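Local coordinates for kynurenine formamidase (Bacillus anthracis, PDB 4CO9) that catalyses the zinc-dependent hydrolysis of N-formyl-L-kynurenine to L-kynurenine and formate in tryptophan degradation, at the interface of chains A and B. Sequence-based numbering; all coordinates share one arbitrary frame. Chains: chain A/B, Kynurenine formamidase.

The interface of chains A and B. Residues chain A 71, 194-198; chain B 14-16, 28, 47.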
ATOM      1  N   LEU A  71      -4.567   1.563 -11.636  1.00 10.71           N
ATOM      2  CA  LEU A  71      -4.038   2.912 -11.651  1.00 11.15           C
ATOM      3  C   LEU A  71      -5.078   3.936 -12.134  1.00 12.03           C
ATOM      4  O   LEU A  71      -4.958   5.123 -11.829  1.00 11.14           O
ATOM      5  CB  LEU A  71      -2.764   2.994 -12.492  1.00 11.51           C
ATOM      6  CG  LEU A  71      -1.974   4.308 -12.485  1.00 11.38           C
ATOM      7  CD1 LEU A  71      -1.619   4.760 -11.078  1.00 11.64           C
ATOM      8  CD2 LEU A  71      -0.714   4.172 -13.321  1.00 11.63           C
ATOM      9  N   LEU A 194      -1.682  -0.013  -4.668  1.00  7.29           N
ATOM     10  CA  LEU A 194      -0.422   0.281  -5.307  1.00  7.29           C
ATOM     11  C   LEU A 194      -0.692   0.846  -6.698  1.00  7.19           C
ATOM     12  O   LEU A 194      -1.762   0.624  -7.269  1.00  7.25           O
ATOM     13  CB  LEU A 194       0.431  -0.988  -5.392  1.00  7.48           C
ATOM     14  CG  LEU A 194       0.817  -1.635  -4.050  1.00  7.58           C
ATOM     15  CD1 LEU A 194       1.643  -2.887  -4.312  1.00  7.75           C
ATOM     16  CD2 LEU A 194       1.608  -0.667  -3.184  1.00  7.63           C
ATOM     17  N   ALA A 195       0.274   1.578  -7.244  1.00  7.10           N
ATOM     18  CA  ALA A 195       0.090   2.263  -8.519  1.00  7.12           C
ATOM     19  C   ALA A 195       0.247   1.312  -9.716  1.00  7.14           C
ATOM     20  O   ALA A 195       1.068   1.537 -10.581  1.00  7.18           O
ATOM     21  CB  ALA A 195       1.066   3.424  -8.623  1.00  7.09           C
ATOM     22  N   LEU A 196      -0.569   0.259  -9.761  1.00  7.10           N
ATOM     23  CA  LEU A 196      -0.398  -0.803 -10.748  1.00  7.14           C
ATOM     24  C   LEU A 196      -1.111  -0.465 -12.044  1.00  7.38           C
ATOM     25  O   LEU A 196      -2.336  -0.459 -12.083  1.00  7.39           O
ATOM     26  CB  LEU A 196      -0.928  -2.120 -10.190  1.00  7.05           C
ATOM     27  CG  LEU A 196      -0.097  -2.698  -9.053  1.00  6.95           C
ATOM     28  CD1 LEU A 196      -0.910  -3.655  -8.196  1.00  6.80           C
ATOM     29  CD2 LEU A 196       1.132  -3.387  -9.615  1.00  6.98           C
ATOM     30  N   SER A 197      -0.345  -0.164 -13.085  1.00  7.56           N
ATOM     31  CA  SER A 197      -0.900   0.290 -14.362  1.00  7.95           C
ATOM     32  C   SER A 197      -1.926  -0.658 -14.946  1.00  8.53           C
ATOM     33  O   SER A 197      -2.930  -0.225 -15.488  1.00  8.20           O
ATOM     34  CB  SER A 197       0.221   0.501 -15.394  1.00  7.89           C
ATOM     35  OG  SER A 197       1.180   1.450 -14.954  1.00  7.73           O
ATOM     36  N   ASP A 198      -1.661  -1.960 -14.852  1.00  9.41           N
ATOM     37  CA  ASP A 198      -2.389  -2.931 -15.655  1.00  9.96           C
ATOM     38  C   ASP A 198      -3.172  -3.951 -14.853  1.00  9.74           C
ATOM     39  O   ASP A 198      -3.727  -4.880 -15.427  1.00  9.49           O
ATOM     40  CB  ASP A 198      -1.405  -3.657 -16.572  1.00 10.77           C
ATOM     41  CG  ASP A 198      -0.634  -2.703 -17.460  1.00 11.28           C
ATOM     42  OD1 ASP A 198      -1.259  -1.849 -18.078  1.00 12.52           O
ATOM     43  OD2 ASP A 198       0.601  -2.791 -17.519  1.00 11.61           O
TER
ATOM     44  N   PRO B  14       4.391   4.655 -11.361  1.00  8.87           N
ATOM     45  CA  PRO B  14       3.567   3.571 -11.896  1.00  8.55           C
ATOM     46  C   PRO B  14       4.311   2.240 -11.970  1.00  8.14           C
ATOM     47  O   PRO B  14       5.450   2.192 -12.423  1.00  7.94           O
ATOM     48  CB  PRO B  14       3.204   4.052 -13.311  1.00  8.82           C
ATOM     49  CG  PRO B  14       3.324   5.526 -13.248  1.00  9.16           C
ATOM     50  CD  PRO B  14       4.456   5.799 -12.288  1.00  9.02           C
ATOM     51  N   LEU B  15       3.662   1.183 -11.486  1.00  8.01           N
ATOM     52  CA  LEU B  15       4.225  -0.145 -11.483  1.00  8.26           C
ATOM     53  C   LEU B  15       3.687  -0.926 -12.674  1.00  8.41           C
ATOM     54  O   LEU B  15       2.497  -1.196 -12.758  1.00  8.31           O
ATOM     55  CB  LEU B  15       3.851  -0.880 -10.188  1.00  8.13           C
ATOM     56  CG  LEU B  15       4.530  -0.395  -8.904  1.00  8.13           C
ATOM     57  CD1 LEU B  15       3.889  -1.101  -7.716  1.00  8.09           C
ATOM     58  CD2 LEU B  15       6.033  -0.674  -8.926  1.00  8.21           C
ATOM     59  N   ASN B  16       4.596  -1.325 -13.548  1.00  8.94           N
ATOM     60  CA  ASN B  16       4.295  -2.146 -14.696  1.00  9.48           C
ATOM     61  C   ASN B  16       5.575  -2.814 -15.204  1.00 10.00           C
ATOM     62  O   ASN B  16       6.672  -2.532 -14.705  1.00  9.60           O
ATOM     63  CB  ASN B  16       3.651  -1.298 -15.791  1.00  9.86           C
ATOM     64  CG  ASN B  16       4.490  -0.093 -16.156  1.00  9.92           C
ATOM     65  OD1 ASN B  16       5.630  -0.234 -16.586  1.00 10.57           O
ATOM     66  ND2 ASN B  16       3.936   1.089 -15.981  1.00 10.10           N
ATOM     67  N   PHE B  28      10.262  -6.723 -12.547  1.00 10.64           N
ATOM     68  CA  PHE B  28       8.849  -6.588 -12.207  1.00  9.81           C
ATOM     69  C   PHE B  28       8.024  -7.393 -13.172  1.00  9.59           C
ATOM     70  O   PHE B  28       8.242  -7.330 -14.388  1.00  9.28           O
ATOM     71  CB  PHE B  28       8.365  -5.143 -12.282  1.00  9.66           C
ATOM     72  CG  PHE B  28       6.947  -4.972 -11.877  1.00  9.49           C
ATOM     73  CD1 PHE B  28       6.614  -4.885 -10.530  1.00  9.56           C
ATOM     74  CD2 PHE B  28       5.942  -4.941 -12.817  1.00  9.57           C
ATOM     75  CE1 PHE B  28       5.294  -4.741 -10.135  1.00  9.60           C
ATOM     76  CE2 PHE B  28       4.621  -4.793 -12.432  1.00  9.61           C
ATOM     77  CZ  PHE B  28       4.297  -4.688 -11.094  1.00  9.53           C
ATOM     78  N   LEU B  47       1.486 -11.273  -9.231  1.00  9.47           N
ATOM     79  CA  LEU B  47       2.463 -10.226  -9.085  1.00 10.02           C
ATOM     80  C   LEU B  47       3.769 -10.861  -8.597  1.00 10.20           C
ATOM     81  O   LEU B  47       3.760 -11.601  -7.626  1.00 10.25           O
ATOM     82  CB  LEU B  47       1.898  -9.214  -8.097  1.00 10.40           C
ATOM     83  CG  LEU B  47       2.760  -8.023  -7.708  1.00 10.98           C
ATOM     84  CD1 LEU B  47       3.001  -7.124  -8.920  1.00 11.14           C
ATOM     85  CD2 LEU B  47       2.066  -7.247  -6.593  1.00 11.06           C
TER
HETATM   86  O   HOH W   1       0.784  -3.159 -13.856  1.00  9.09           O
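A short parallel beta bridge pairs A:Leu196 with B:Leu15 where two loops of the homodimer meet. Both backbone groups of B:Leu15 are used. Its N donates to the carbonyl O of A:Ala195 at 2.8 Å, nearly straight at the hydrogen (175°). Its O accepts the N of A:Ser197 at 3.0 Å. The same O also meets water 1 at 2.8 Å, and this water is shared with the backbone N of A:Asp198. The carbonyl O of B:Leu15 thus takes both a direct backbone bond and a water, and the water links it to the next residue of chain A.

Next to the bridge, side chains add a polar link. The amide ND2 of B:Asn16 donates to the hydroxyl OG of A:Ser197 at 3.0 Å. The hydroxyl oxygen lies in the plane of the amide, and the bond is almost linear. B:Asn16 holds CG between its backbone N and carbonyl carbon (chi1 54°), the crowded position, which turns ND2 towards the serine. The carboxylate OD2 of A:Asp198 lies across from CB of B:Asn16.

Apolar groups pack on either side. The methyl CD2 of A:Leu196 touches both CB of B:Leu15 and the ring tip CZ of B:Phe28, 3.7 Å from the latter. B:Phe28 has CG anti to its backbone N (chi1 -177°), which carries the end of the ring to this methyl. The CD1 branch of B:Leu15 also reaches CB of A:Leu194, more loosely. CD1 of B:Leu47 borders the same methyl, CD2 of A:Leu196, at a looser 4.2 Å. Beyond the serine, CD2 of A:Leu71 rests against the CB corner of the B:Pro14 ring at 3.9 Å.

The chain A loop 194-198 precedes strand 201-203, with A:Leu71 from 3-10 helix 70-72. Chain B supplies loop residues 14-16 and B:Phe28, with B:Leu47 from strand 44-49. The two-fold axis repeats the patch with the chains exchanged. The centre of the patch lies about 14 Å from the active-site residue A:His62.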